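Local coordinates for carboxypeptidase 1 (Deinococcus radiodurans str. R1, PDB 5GIV), which probably releases amino acids one at a time from the C-terminal end of peptides, with broad specificity except for proline, using a bound zinc ion, at residues Thr264-Gly269 against Leu301-Val306; Ala271-Gly276 against Glu461-His466; Glu296-Leu301 against Ala430-Ala435. One frame throughout, in Å; residues are numbered along the deposited sequence.

The three contacts lie side by side next to the zinc site in one helical M32 peptidase fold. Along the chain their segments run 264-269, 271-276, 296-301, 301-306, 430-435 and 461-466. Contact 1 pairs helix 257-275, which carries the HExxH motif, with helix 292-306, the source of the third protein ligand. Contact 2 joins the continuation of the HExxH helix to helix 453-464, and contact 3 packs helix 292-306 on helix 420-439. The centres of contacts 1 and 3 are about 9 Å apart, and the two share Leu301; contact 2 lies about 14 Å and 12 Å from them. Metal-binding helices are thus tied to each other and to helices from much later in the chain.

Contact 1: Thr264-Gly269 against Leu301-Val306; sequences TLHEAG and LWENLV. With ZN (zinc ion), chain G.
The backbones of His266 and Glu303 face each other where helices 264-269 and 301-306 approach to 7.5 Å between axes, their directions 127° apart. The CA atoms of this pair are only 4.8 Å apart, a closeness that Gly269, a turn further on, also permits. Its bare CA lies 3.8 Å from Trp302 CD1, and a CB there would press tightly on Trp302 CB. Leu265 fills the other flank with its CB against the backbone of Glu303. One hydrogen bond links the two segments: His266 ND1 donates to Glu303 OE2 over 2.7 Å, nearly straight at 163°. The oxygen lies in the plane of the imidazole, whereas the N-H reaches it from above the carboxylate plane. With CG anti to the backbone N (chi1 -179°), His266 can offer ND1 to Glu303 and NE2 to the zinc ion, 2.2 Å away. The extended Glu303 also forms salt bridges with Arg300 and Arg308. An alanine at Glu303 would probably leave ND1 without its acceptor, the imidazole held at its zinc-binding NE2 but no longer steadied at ND1, and both arginines without this carboxylate. Glu267, the predicted proton donor and acceptor, accepts a bond at OE2 from a zinc-bound water 2.8 Å away. A carboxylate behind a metal-binding histidine is a second-shell support, here serving the first histidine of an HExxH zinc site.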
ATOM      1  N   THR A 264      -4.170   5.190 -19.279  1.00 17.32           N
ATOM      2  CA  THR A 264      -2.913   4.526 -18.960  1.00 17.34           C
ATOM      3  C   THR A 264      -1.739   5.192 -19.676  1.00 17.33           C
ATOM      4  O   THR A 264      -0.712   5.483 -19.054  1.00 17.35           O
ATOM      5  CB  THR A 264      -3.014   3.035 -19.298  1.00 17.35           C
ATOM      6  OG1 THR A 264      -3.935   2.411 -18.397  1.00 17.37           O
ATOM      7  CG2 THR A 264      -1.662   2.348 -19.186  1.00 17.37           C
ATOM      8  N   LEU A 265      -1.887   5.487 -20.975  1.00 17.31           N
ATOM      9  CA  LEU A 265      -0.806   6.156 -21.693  1.00 17.31           C
ATOM     10  C   LEU A 265      -0.522   7.521 -21.088  1.00 17.31           C
ATOM     11  O   LEU A 265       0.637   7.894 -20.887  1.00 17.32           O
ATOM     12  CB  LEU A 265      -1.155   6.291 -23.179  1.00 17.29           C
ATOM     13  CG  LEU A 265      -1.501   5.024 -23.968  1.00 17.29           C
ATOM     14  CD1 LEU A 265      -1.553   5.300 -25.466  1.00 17.27           C
ATOM     15  CD2 LEU A 265      -0.498   3.931 -23.674  1.00 17.31           C
ATOM     16  N   HIS A 266      -1.573   8.242 -20.707  1.00 17.29           N
ATOM     17  CA  HIS A 266      -1.404   9.554 -20.097  1.00 17.29           C
ATOM     18  C   HIS A 266      -0.609   9.463 -18.798  1.00 17.32           C
ATOM     19  O   HIS A 266       0.429  10.121 -18.645  1.00 17.33           O
ATOM     20  CB  HIS A 266      -2.781  10.178 -19.855  1.00 17.27           C
ATOM     21  CG  HIS A 266      -2.731  11.549 -19.254  1.00 17.27           C
ATOM     22  ND1 HIS A 266      -2.931  12.692 -19.996  1.00 17.25           N
ATOM     23  CD2 HIS A 266      -2.511  11.959 -17.982  1.00 17.29           C
ATOM     24  CE1 HIS A 266      -2.838  13.747 -19.205  1.00 17.25           C
ATOM     25  NE2 HIS A 266      -2.582  13.330 -17.979  1.00 17.28           N
ATOM     26  N   GLU A 267      -1.080   8.651 -17.838  1.00 17.33           N
ATOM     27  CA  GLU A 267      -0.384   8.552 -16.549  1.00 17.36           C
ATOM     28  C   GLU A 267       1.012   7.947 -16.690  1.00 17.39           C
ATOM     29  O   GLU A 267       1.931   8.337 -15.957  1.00 17.41           O
ATOM     30  CB  GLU A 267      -1.205   7.730 -15.544  1.00 17.38           C
ATOM     31  CG  GLU A 267      -2.574   8.307 -15.176  1.00 17.36           C
ATOM     32  CD  GLU A 267      -2.502   9.726 -14.640  1.00 17.36           C
ATOM     33  OE1 GLU A 267      -1.488  10.092 -14.004  1.00 17.38           O
ATOM     34  OE2 GLU A 267      -3.476  10.474 -14.842  1.00 17.34           O
ATOM     35  N   ALA A 268       1.193   7.000 -17.611  1.00 17.38           N
ATOM     36  CA  ALA A 268       2.533   6.490 -17.874  1.00 17.41           C
ATOM     37  C   ALA A 268       3.459   7.612 -18.321  1.00 17.41           C
ATOM     38  O   ALA A 268       4.637   7.641 -17.946  1.00 17.44           O
ATOM     39  CB  ALA A 268       2.485   5.379 -18.925  1.00 17.40           C
ATOM     40  N   GLY A 269       2.937   8.554 -19.111  1.00 17.38           N
ATOM     41  CA  GLY A 269       3.738   9.698 -19.513  1.00 17.39           C
ATOM     42  C   GLY A 269       4.216  10.503 -18.322  1.00 17.42           C
ATOM     43  O   GLY A 269       5.384  10.891 -18.243  1.00 17.45           O
ATOM     44  N   LEU A 301       2.254  14.197 -24.366  1.00 17.30           N
ATOM     45  CA  LEU A 301       3.098  13.749 -25.460  1.00 17.32           C
ATOM     46  C   LEU A 301       2.887  12.260 -25.722  1.00 17.31           C
ATOM     47  O   LEU A 301       2.564  11.850 -26.845  1.00 17.30           O
ATOM     48  CB  LEU A 301       4.561  14.061 -25.143  1.00 17.36           C
ATOM     49  CG  LEU A 301       5.631  13.763 -26.203  1.00 17.39           C
ATOM     50  CD1 LEU A 301       6.886  14.638 -26.016  1.00 17.43           C
ATOM     51  CD2 LEU A 301       6.002  12.268 -26.178  1.00 17.40           C
ATOM     52  N   TRP A 302       2.995  11.439 -24.673  1.00 18.15           N
ATOM     53  CA  TRP A 302       2.846  10.002 -24.857  1.00 18.15           C
ATOM     54  C   TRP A 302       1.398   9.604 -25.105  1.00 18.21           C
ATOM     55  O   TRP A 302       1.145   8.621 -25.806  1.00 18.28           O
ATOM     56  CB  TRP A 302       3.411   9.258 -23.653  1.00 17.99           C
ATOM     57  CG  TRP A 302       4.912   9.347 -23.561  1.00 17.93           C
ATOM     58  CD1 TRP A 302       5.641  10.167 -22.745  1.00 17.84           C
ATOM     59  CD2 TRP A 302       5.864   8.617 -24.351  1.00 17.96           C
ATOM     60  NE1 TRP A 302       6.985   9.972 -22.958  1.00 17.81           N
ATOM     61  CE2 TRP A 302       7.152   9.027 -23.937  1.00 17.88           C
ATOM     62  CE3 TRP A 302       5.754   7.646 -25.351  1.00 18.05           C
ATOM     63  CZ2 TRP A 302       8.322   8.502 -24.492  1.00 17.89           C
ATOM     64  CZ3 TRP A 302       6.931   7.119 -25.902  1.00 18.05           C
ATOM     65  CH2 TRP A 302       8.192   7.555 -25.472  1.00 17.96           C
ATOM     66  N   GLU A 303       0.436  10.357 -24.577  1.00 20.24           N
ATOM     67  CA  GLU A 303      -0.961  10.007 -24.808  1.00 20.26           C
ATOM     68  C   GLU A 303      -1.415  10.441 -26.199  1.00 20.39           C
ATOM     69  O   GLU A 303      -1.906   9.619 -26.979  1.00 20.43           O
ATOM     70  CB  GLU A 303      -1.864  10.638 -23.738  1.00 20.15           C
ATOM     71  CG  GLU A 303      -3.363  10.453 -23.990  1.00 20.13           C
ATOM     72  CD  GLU A 303      -4.257  11.490 -23.293  1.00 20.05           C
ATOM     73  OE1 GLU A 303      -5.491  11.418 -23.459  1.00 20.03           O
ATOM     74  OE2 GLU A 303      -3.741  12.376 -22.576  1.00 20.02           O
ATOM     75  N   ASN A 304      -1.237  11.723 -26.532  1.00 18.23           N
ATOM     76  CA  ASN A 304      -1.779  12.290 -27.776  1.00 18.34           C
ATOM     77  C   ASN A 304      -0.799  12.152 -28.937  1.00 18.49           C
ATOM     78  O   ASN A 304      -1.069  11.445 -29.912  1.00 18.56           O
ATOM     79  CB  ASN A 304      -2.141  13.766 -27.577  1.00 18.34           C
ATOM     80  CG  ASN A 304      -3.366  13.967 -26.699  1.00 18.20           C
ATOM     81  OD1 ASN A 304      -4.197  13.068 -26.542  1.00 18.14           O
ATOM     82  ND2 ASN A 304      -3.496  15.168 -26.144  1.00 18.18           N
ATOM     83  N   LEU A 305       0.337  12.841 -28.849  1.00 23.13           N
ATOM     84  CA  LEU A 305       1.252  12.897 -29.982  1.00 23.29           C
ATOM     85  C   LEU A 305       1.672  11.501 -30.410  1.00 23.30           C
ATOM     86  O   LEU A 305       1.753  11.207 -31.606  1.00 23.43           O
ATOM     87  CB  LEU A 305       2.468  13.749 -29.619  1.00 23.29           C
ATOM     88  CG  LEU A 305       2.135  15.242 -29.564  1.00 23.35           C
ATOM     89  CD1 LEU A 305       3.256  15.995 -28.920  1.00 23.31           C
ATOM     90  CD2 LEU A 305       1.886  15.780 -30.955  1.00 23.58           C
ATOM     91  N   VAL A 306       1.930  10.622 -29.449  1.00 17.28           N
ATOM     92  CA  VAL A 306       2.310   9.254 -29.767  1.00 17.29           C
ATOM     93  C   VAL A 306       1.065   8.380 -29.841  1.00 17.27           C
ATOM     94  O   VAL A 306       0.764   7.796 -30.889  1.00 17.26           O
ATOM     95  CB  VAL A 306       3.309   8.713 -28.729  1.00 17.32           C
ATOM     96  CG1 VAL A 306       3.677   7.252 -29.039  1.00 17.33           C
ATOM     97  CG2 VAL A 306       4.547   9.600 -28.683  1.00 17.35           C
TER
HETATM   98 ZN    ZN G 601      -2.138  14.696 -16.259  1.00 24.45          ZN
HETATM   99  O   HOH W   1      -3.089  13.280 -14.557  1.00 19.08           O
HETATM  100  O   HOH W   2      -4.035  15.288 -16.723  1.00 20.36           O
HETATM  101  O   HOH W   3      -1.947  15.429 -13.938  1.00 18.63           O

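Contact 2: Ala271-Gly276 against Glu461-His466; sequences ALYEQG and ENVYRH
The hydroxyl of Tyr273 is held from two directions: it donates to a water 2.5 Å from OH and accepts a bond from Val290 N. The same water donates to Val463 O at 2.9 Å, so it bridges the two segments. Tyr273 belongs to the helix that bears the HExxH zinc motif, one turn beyond the second histidine ligand, His270, and this contact packs that helix on the chain at 461-466, which includes a wider pi-type turn. Tyr464 buries more surface than any other residue of the contact. Its ring lies flat against the helix backbone in a CH-pi contact, with Tyr273 CA over the ring centre, 3.6 Å from the centroid. An aromatic ring suits this place because its broad face can cover main chain as well as side chains, and CE2 also packs on Leu272 CB. The two tyrosine rings meet obliquely, their planes at 33°, and touch where Tyr273 CD1 comes 3.4 Å from Tyr464 CD1. Tyr273 reaches this position with CG anti to the backbone N (chi1 -175°), which carries the ring along the flank of Tyr464 towards Val463. At its far end Tyr464 OH hydrogen-bonds to Gln298 and Trp302, both of helix 292-306, so one residue links three helices. Gly276 lets the two segments come close, since a CB there would run into Tyr464 CB. Beside it, Gly276 O receives a CA-H...O contact from Arg465 CA at 3.2 Å.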
ATOM      1  N   ALA A 271       4.641   9.236 -15.450  1.00 17.47           N
ATOM      2  CA  ALA A 271       5.565   8.386 -14.708  1.00 17.51           C
ATOM      3  C   ALA A 271       6.915   8.295 -15.402  1.00 17.54           C
ATOM      4  O   ALA A 271       7.958   8.218 -14.737  1.00 17.58           O
ATOM      5  CB  ALA A 271       4.971   6.992 -14.523  1.00 17.51           C
ATOM      6  N   LEU A 272       6.915   8.293 -16.738  1.00 17.52           N
ATOM      7  CA  LEU A 272       8.174   8.275 -17.472  1.00 17.54           C
ATOM      8  C   LEU A 272       9.034   9.467 -17.094  1.00 17.57           C
ATOM      9  O   LEU A 272      10.243   9.330 -16.870  1.00 17.62           O
ATOM     10  CB  LEU A 272       7.895   8.273 -18.968  1.00 17.52           C
ATOM     11  CG  LEU A 272       7.387   6.949 -19.514  1.00 17.50           C
ATOM     12  CD1 LEU A 272       6.919   7.129 -20.935  1.00 17.47           C
ATOM     13  CD2 LEU A 272       8.522   5.916 -19.432  1.00 17.53           C
ATOM     14  N   TYR A 273       8.420  10.648 -17.018  1.00 17.55           N
ATOM     15  CA  TYR A 273       9.124  11.842 -16.579  1.00 17.58           C
ATOM     16  C   TYR A 273       9.824  11.597 -15.243  1.00 17.63           C
ATOM     17  O   TYR A 273      11.035  11.812 -15.115  1.00 17.67           O
ATOM     18  CB  TYR A 273       8.134  13.002 -16.506  1.00 17.55           C
ATOM     19  CG  TYR A 273       8.721  14.347 -16.177  1.00 17.58           C
ATOM     20  CD1 TYR A 273      10.095  14.533 -16.053  1.00 17.63           C
ATOM     21  CD2 TYR A 273       7.893  15.433 -15.974  1.00 17.56           C
ATOM     22  CE1 TYR A 273      10.619  15.772 -15.744  1.00 17.66           C
ATOM     23  CE2 TYR A 273       8.399  16.659 -15.673  1.00 17.58           C
ATOM     24  CZ  TYR A 273       9.762  16.835 -15.553  1.00 17.64           C
ATOM     25  OH  TYR A 273      10.245  18.088 -15.244  1.00 17.67           O
ATOM     26  N   GLU A 274       9.067  11.162 -14.230  1.00 18.89           N
ATOM     27  CA  GLU A 274       9.651  10.926 -12.911  1.00 18.81           C
ATOM     28  C   GLU A 274      10.704   9.822 -12.959  1.00 18.78           C
ATOM     29  O   GLU A 274      11.745   9.919 -12.298  1.00 18.73           O
ATOM     30  CB  GLU A 274       8.556  10.568 -11.896  1.00 18.80           C
ATOM     31  CG  GLU A 274       7.563  11.690 -11.603  1.00 18.81           C
ATOM     32  CD  GLU A 274       8.166  12.865 -10.858  1.00 18.77           C
ATOM     33  OE1 GLU A 274       7.610  13.978 -10.957  1.00 18.80           O
ATOM     34  OE2 GLU A 274       9.193  12.689 -10.170  1.00 18.73           O
ATOM     35  N   GLN A 275      10.438   8.749 -13.712  1.00 17.67           N
ATOM     36  CA  GLN A 275      11.383   7.639 -13.774  1.00 17.71           C
ATOM     37  C   GLN A 275      12.667   8.009 -14.499  1.00 17.74           C
ATOM     38  O   GLN A 275      13.660   7.289 -14.374  1.00 17.78           O
ATOM     39  CB  GLN A 275      10.744   6.415 -14.443  1.00 17.67           C
ATOM     40  CG  GLN A 275       9.776   5.633 -13.531  1.00 17.66           C
ATOM     41  CD  GLN A 275       9.353   4.294 -14.119  1.00 17.64           C
ATOM     42  OE1 GLN A 275       9.421   4.073 -15.338  1.00 17.63           O
ATOM     43  NE2 GLN A 275       8.913   3.391 -13.253  1.00 17.65           N
ATOM     44  N   GLY A 276      12.672   9.100 -15.258  1.00 28.24           N
ATOM     45  CA  GLY A 276      13.887   9.547 -15.908  1.00 28.24           C
ATOM     46  C   GLY A 276      14.741  10.515 -15.112  1.00 28.19           C
ATOM     47  O   GLY A 276      15.852  10.842 -15.545  1.00 28.19           O
ATOM     48  N   GLU A 461      17.195  12.691 -21.874  1.00 31.23           N
ATOM     49  CA  GLU A 461      18.421  13.486 -21.851  1.00 31.24           C
ATOM     50  C   GLU A 461      18.144  14.983 -21.793  1.00 31.27           C
ATOM     51  O   GLU A 461      18.921  15.725 -21.182  1.00 31.17           O
ATOM     52  CB  GLU A 461      19.294  13.148 -23.054  1.00 31.34           C
ATOM     53  CG  GLU A 461      19.945  11.788 -22.943  1.00 31.28           C
ATOM     54  CD  GLU A 461      20.705  11.389 -24.190  1.00 31.41           C
ATOM     55  OE1 GLU A 461      20.420  11.942 -25.286  1.00 31.59           O
ATOM     56  OE2 GLU A 461      21.621  10.542 -24.056  1.00 31.37           O
ATOM     57  N   ASN A 462      17.072  15.452 -22.432  1.00 21.39           N
ATOM     58  CA  ASN A 462      16.824  16.881 -22.550  1.00 21.46           C
ATOM     59  C   ASN A 462      15.774  17.409 -21.576  1.00 21.41           C
ATOM     60  O   ASN A 462      15.688  18.630 -21.398  1.00 21.45           O
ATOM     61  CB  ASN A 462      16.410  17.218 -23.984  1.00 21.66           C
ATOM     62  CG  ASN A 462      17.537  16.979 -24.971  1.00 21.73           C
ATOM     63  OD1 ASN A 462      18.371  17.845 -25.190  1.00 21.78           O
ATOM     64  ND2 ASN A 462      17.568  15.796 -25.558  1.00 21.74           N
ATOM     65  N   VAL A 463      14.986  16.536 -20.935  1.00 18.20           N
ATOM     66  CA  VAL A 463      13.907  16.990 -20.063  1.00 18.14           C
ATOM     67  C   VAL A 463      13.966  16.278 -18.720  1.00 17.99           C
ATOM     68  O   VAL A 463      14.090  16.922 -17.673  1.00 17.94           O
ATOM     69  CB  VAL A 463      12.530  16.771 -20.709  1.00 18.24           C
ATOM     70  CG1 VAL A 463      11.438  17.398 -19.846  1.00 18.20           C
ATOM     71  CG2 VAL A 463      12.507  17.299 -22.134  1.00 18.41           C
ATOM     72  N   TYR A 464      13.860  14.944 -18.738  1.00 18.63           N
ATOM     73  CA  TYR A 464      13.611  14.199 -17.504  1.00 18.51           C
ATOM     74  C   TYR A 464      14.792  14.277 -16.546  1.00 18.42           C
ATOM     75  O   TYR A 464      14.618  14.580 -15.355  1.00 18.35           O
ATOM     76  CB  TYR A 464      13.304  12.732 -17.812  1.00 18.51           C
ATOM     77  CG  TYR A 464      12.131  12.497 -18.737  1.00 18.61           C
ATOM     78  CD1 TYR A 464      11.262  13.523 -19.072  1.00 18.68           C
ATOM     79  CD2 TYR A 464      11.914  11.245 -19.300  1.00 18.64           C
ATOM     80  CE1 TYR A 464      10.207  13.303 -19.936  1.00 18.79           C
ATOM     81  CE2 TYR A 464      10.863  11.020 -20.156  1.00 18.74           C
ATOM     82  CZ  TYR A 464      10.013  12.048 -20.471  1.00 18.81           C
ATOM     83  OH  TYR A 464       8.962  11.817 -21.327  1.00 18.92           O
ATOM     84  N   ARG A 465      16.003  13.988 -17.035  1.00 20.11           N
ATOM     85  CA  ARG A 465      17.101  13.758 -16.105  1.00 20.02           C
ATOM     86  C   ARG A 465      17.344  14.967 -15.224  1.00 19.99           C
ATOM     87  O   ARG A 465      17.780  14.813 -14.075  1.00 19.91           O
ATOM     88  CB  ARG A 465      18.379  13.384 -16.855  1.00 20.04           C
ATOM     89  CG  ARG A 465      18.996  14.513 -17.690  1.00 20.12           C
ATOM     90  CD  ARG A 465      20.312  14.077 -18.316  1.00 20.15           C
ATOM     91  NE  ARG A 465      20.884  15.125 -19.164  1.00 20.25           N
ATOM     92  CZ  ARG A 465      22.045  15.737 -18.945  1.00 20.24           C
ATOM     93  NH1 ARG A 465      22.795  15.417 -17.890  1.00 20.13           N
ATOM     94  NH2 ARG A 465      22.452  16.679 -19.787  1.00 20.33           N
ATOM     95  N   HIS A 466      17.061  16.172 -15.732  1.00 23.58           N
ATOM     96  CA  HIS A 466      17.361  17.379 -14.973  1.00 23.57           C
ATOM     97  C   HIS A 466      16.442  17.601 -13.776  1.00 23.52           C
ATOM     98  O   HIS A 466      16.829  18.327 -12.855  1.00 23.47           O
ATOM     99  CB  HIS A 466      17.335  18.607 -15.884  1.00 23.69           C
ATOM    100  CG  HIS A 466      18.344  18.550 -16.985  1.00 23.76           C
ATOM    101  ND1 HIS A 466      17.999  18.522 -18.320  1.00 23.88           N
ATOM    102  CD2 HIS A 466      19.695  18.480 -16.942  1.00 23.73           C
ATOM    103  CE1 HIS A 466      19.095  18.456 -19.053  1.00 23.92           C
ATOM    104  NE2 HIS A 466      20.137  18.422 -18.239  1.00 23.83           N
TER
HETATM  105  O   HOH W   4      12.714  18.465 -15.699  1.00 26.30           O

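Contact 3: Glu296-Leu301 against Ala430-Ala435; sequences ESQSRL and AQFYAA. With ZN (zinc ion), chain G.
Behind the zinc site, the helix that provides its glutamate ligand meets Phe432 and Tyr433 through Ser297, Gln298 and Leu301. On the metal side Glu296 OE2 binds the zinc ion at 2.2 Å, while OE1 accepts a bond from a zinc-bound water 2.6 Å away. This is the glutamate that joins the two histidines of an HExxH motif in gluzincin peptidases. Across the contact, Phe432 receives two polar groups obliquely at its ring: Ser297 OG stands 3.5 Å from CD2, and Gln298 NE2 is 3.6 Å from the same carbon. The amide and ring planes are 78° apart. The bend of Gln298 at chi2 (-49°) folds its amide back, so that NE2 donates to Ser297 OG at 2.8 Å, while Ser297 OG is bonded to Val294 O and Gln298 OE1 to Tyr464 OH. These bonds give Ser297 OG and Gln298 OE1 polar partners beside the phenylalanine. Leu301, branched and apolar, suits this buried place and sets CD1 4.0 Å from Tyr433 CB and its CG at the edge of that ring. Segments 296-301 and 430-435 cross at -66° with axes 9.6 Å apart, a spacing bridged mainly by side chains. Helix 472-480 packs against Phe432, and helix 453-464 touches both partners, through Leu459 on Leu301 and Val463 on Phe432.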
ATOM      1  N   GLU A 296       2.520  17.840 -17.391  1.00 17.69           N
ATOM      2  CA  GLU A 296       1.425  17.518 -18.294  1.00 17.77           C
ATOM      3  C   GLU A 296       1.865  17.498 -19.753  1.00 17.89           C
ATOM      4  O   GLU A 296       1.172  16.911 -20.591  1.00 17.96           O
ATOM      5  CB  GLU A 296       0.288  18.519 -18.117  1.00 17.79           C
ATOM      6  CG  GLU A 296      -0.973  18.153 -18.877  1.00 17.85           C
ATOM      7  CD  GLU A 296      -1.750  17.021 -18.217  1.00 17.80           C
ATOM      8  OE1 GLU A 296      -2.935  16.844 -18.562  1.00 17.81           O
ATOM      9  OE2 GLU A 296      -1.178  16.311 -17.359  1.00 17.71           O
ATOM     10  N   SER A 297       2.985  18.148 -20.085  1.00 17.36           N
ATOM     11  CA  SER A 297       3.493  18.058 -21.448  1.00 17.36           C
ATOM     12  C   SER A 297       3.900  16.638 -21.773  1.00 17.37           C
ATOM     13  O   SER A 297       3.819  16.215 -22.930  1.00 17.36           O
ATOM     14  CB  SER A 297       4.697  18.986 -21.639  1.00 17.40           C
ATOM     15  OG  SER A 297       5.875  18.411 -21.087  1.00 17.44           O
ATOM     16  N   GLN A 298       4.329  15.890 -20.764  1.00 17.39           N
ATOM     17  CA  GLN A 298       4.822  14.542 -20.983  1.00 17.40           C
ATOM     18  C   GLN A 298       3.689  13.522 -21.004  1.00 17.37           C
ATOM     19  O   GLN A 298       3.699  12.593 -21.822  1.00 17.36           O
ATOM     20  CB  GLN A 298       5.855  14.228 -19.913  1.00 17.44           C
ATOM     21  CG  GLN A 298       7.054  15.156 -20.053  1.00 17.48           C
ATOM     22  CD  GLN A 298       7.550  15.206 -21.503  1.00 17.48           C
ATOM     23  OE1 GLN A 298       7.950  14.183 -22.064  1.00 17.49           O
ATOM     24  NE2 GLN A 298       7.525  16.391 -22.106  1.00 17.48           N
ATOM     25  N   SER A 299       2.696  13.677 -20.130  1.00 17.35           N
ATOM     26  CA  SER A 299       1.514  12.832 -20.251  1.00 17.32           C
ATOM     27  C   SER A 299       0.846  13.037 -21.605  1.00 17.29           C
ATOM     28  O   SER A 299       0.457  12.072 -22.268  1.00 17.28           O
ATOM     29  CB  SER A 299       0.552  13.104 -19.098  1.00 17.32           C
ATOM     30  OG  SER A 299       0.304  14.483 -18.975  1.00 17.31           O
ATOM     31  N   ARG A 300       0.730  14.288 -22.045  1.00 17.28           N
ATOM     32  CA  ARG A 300       0.077  14.572 -23.314  1.00 17.26           C
ATOM     33  C   ARG A 300       0.932  14.144 -24.500  1.00 17.27           C
ATOM     34  O   ARG A 300       0.396  13.779 -25.553  1.00 17.25           O
ATOM     35  CB  ARG A 300      -0.255  16.058 -23.398  1.00 17.25           C
ATOM     36  CG  ARG A 300      -1.357  16.472 -22.430  1.00 17.23           C
ATOM     37  CD  ARG A 300      -2.631  15.669 -22.679  1.00 17.21           C
ATOM     38  NE  ARG A 300      -3.789  16.307 -22.068  1.00 17.20           N
ATOM     39  CZ  ARG A 300      -5.044  15.881 -22.199  1.00 17.18           C
ATOM     40  NH1 ARG A 300      -5.316  14.805 -22.935  1.00 17.18           N
ATOM     41  NH2 ARG A 300      -6.034  16.549 -21.616  1.00 17.17           N
ATOM     42  N   LEU A 301       2.254  14.197 -24.366  1.00 17.30           N
ATOM     43  CA  LEU A 301       3.098  13.749 -25.460  1.00 17.32           C
ATOM     44  C   LEU A 301       2.887  12.260 -25.722  1.00 17.31           C
ATOM     45  O   LEU A 301       2.564  11.850 -26.845  1.00 17.30           O
ATOM     46  CB  LEU A 301       4.561  14.061 -25.143  1.00 17.36           C
ATOM     47  CG  LEU A 301       5.631  13.763 -26.203  1.00 17.39           C
ATOM     48  CD1 LEU A 301       6.886  14.638 -26.016  1.00 17.43           C
ATOM     49  CD2 LEU A 301       6.002  12.268 -26.178  1.00 17.40           C
ATOM     50  N   ALA A 430       3.590  19.370 -27.873  1.00 23.88           N
ATOM     51  CA  ALA A 430       4.009  19.448 -29.274  1.00 24.10           C
ATOM     52  C   ALA A 430       5.354  20.150 -29.433  1.00 24.15           C
ATOM     53  O   ALA A 430       6.125  19.810 -30.339  1.00 24.30           O
ATOM     54  CB  ALA A 430       2.946  20.159 -30.109  1.00 24.25           C
ATOM     55  N   GLN A 431       5.638  21.146 -28.591  1.00 19.42           N
ATOM     56  CA  GLN A 431       6.919  21.841 -28.664  1.00 19.45           C
ATOM     57  C   GLN A 431       8.062  20.895 -28.320  1.00 19.32           C
ATOM     58  O   GLN A 431       9.073  20.845 -29.028  1.00 19.41           O
ATOM     59  CB  GLN A 431       6.901  23.060 -27.736  1.00 19.37           C
ATOM     60  CG  GLN A 431       8.158  23.932 -27.752  1.00 19.41           C
ATOM     61  CD  GLN A 431       7.940  25.288 -27.061  1.00 19.39           C
ATOM     62  OE1 GLN A 431       6.803  25.704 -26.840  1.00 19.39           O
ATOM     63  NE2 GLN A 431       9.035  25.974 -26.714  1.00 19.34           N
ATOM     64  N   PHE A 432       7.917  20.126 -27.236  1.00 20.36           N
ATOM     65  CA  PHE A 432       8.934  19.132 -26.912  1.00 20.22           C
ATOM     66  C   PHE A 432       9.023  18.071 -27.996  1.00 20.32           C
ATOM     67  O   PHE A 432      10.120  17.661 -28.389  1.00 20.33           O
ATOM     68  CB  PHE A 432       8.638  18.471 -25.566  1.00 20.00           C
ATOM     69  CG  PHE A 432       9.036  19.297 -24.391  1.00 19.86           C
ATOM     70  CD1 PHE A 432      10.351  19.718 -24.243  1.00 19.82           C
ATOM     71  CD2 PHE A 432       8.107  19.651 -23.429  1.00 19.77           C
ATOM     72  CE1 PHE A 432      10.727  20.482 -23.164  1.00 19.70           C
ATOM     73  CE2 PHE A 432       8.480  20.417 -22.339  1.00 19.67           C
ATOM     74  CZ  PHE A 432       9.787  20.836 -22.206  1.00 19.64           C
ATOM     75  N   TYR A 433       7.880  17.629 -28.504  1.00 21.07           N
ATOM     76  CA  TYR A 433       7.893  16.538 -29.464  1.00 21.15           C
ATOM     77  C   TYR A 433       8.614  16.939 -30.743  1.00 21.38           C
ATOM     78  O   TYR A 433       9.436  16.173 -31.260  1.00 21.39           O
ATOM     79  CB  TYR A 433       6.468  16.106 -29.760  1.00 21.21           C
ATOM     80  CG  TYR A 433       6.371  14.942 -30.694  1.00 21.31           C
ATOM     81  CD1 TYR A 433       6.459  13.644 -30.216  1.00 21.17           C
ATOM     82  CD2 TYR A 433       6.188  15.137 -32.064  1.00 21.55           C
ATOM     83  CE1 TYR A 433       6.357  12.563 -31.073  1.00 21.26           C
ATOM     84  CE2 TYR A 433       6.091  14.060 -32.929  1.00 21.63           C
ATOM     85  CZ  TYR A 433       6.175  12.777 -32.426  1.00 21.48           C
ATOM     86  OH  TYR A 433       6.075  11.701 -33.274  1.00 21.57           O
ATOM     87  N   ALA A 434       8.330  18.144 -31.257  1.00 24.83           N
ATOM     88  CA  ALA A 434       8.955  18.605 -32.494  1.00 25.07           C
ATOM     89  C   ALA A 434      10.464  18.723 -32.336  1.00 25.01           C
ATOM     90  O   ALA A 434      11.221  18.435 -33.273  1.00 25.13           O
ATOM     91  CB  ALA A 434       8.357  19.942 -32.928  1.00 25.26           C
ATOM     92  N   ALA A 435      10.922  19.178 -31.169  1.00 22.77           N
ATOM     93  CA  ALA A 435      12.356  19.203 -30.918  1.00 22.69           C
ATOM     94  C   ALA A 435      12.935  17.796 -30.969  1.00 22.60           C
ATOM     95  O   ALA A 435      14.051  17.597 -31.461  1.00 22.65           O
ATOM     96  CB  ALA A 435      12.652  19.867 -29.574  1.00 22.48           C
TER
HETATM   97 ZN    ZN G 601      -2.138  14.696 -16.259  1.00 24.45          ZN
HETATM   98  O   HOH W   2      -4.035  15.288 -16.723  1.00 20.36           O
HETATM   99  O   HOH W   1      -3.089  13.280 -14.557  1.00 19.08           O
HETATM  100  O   HOH W   3      -1.947  15.429 -13.938  1.00 18.63           O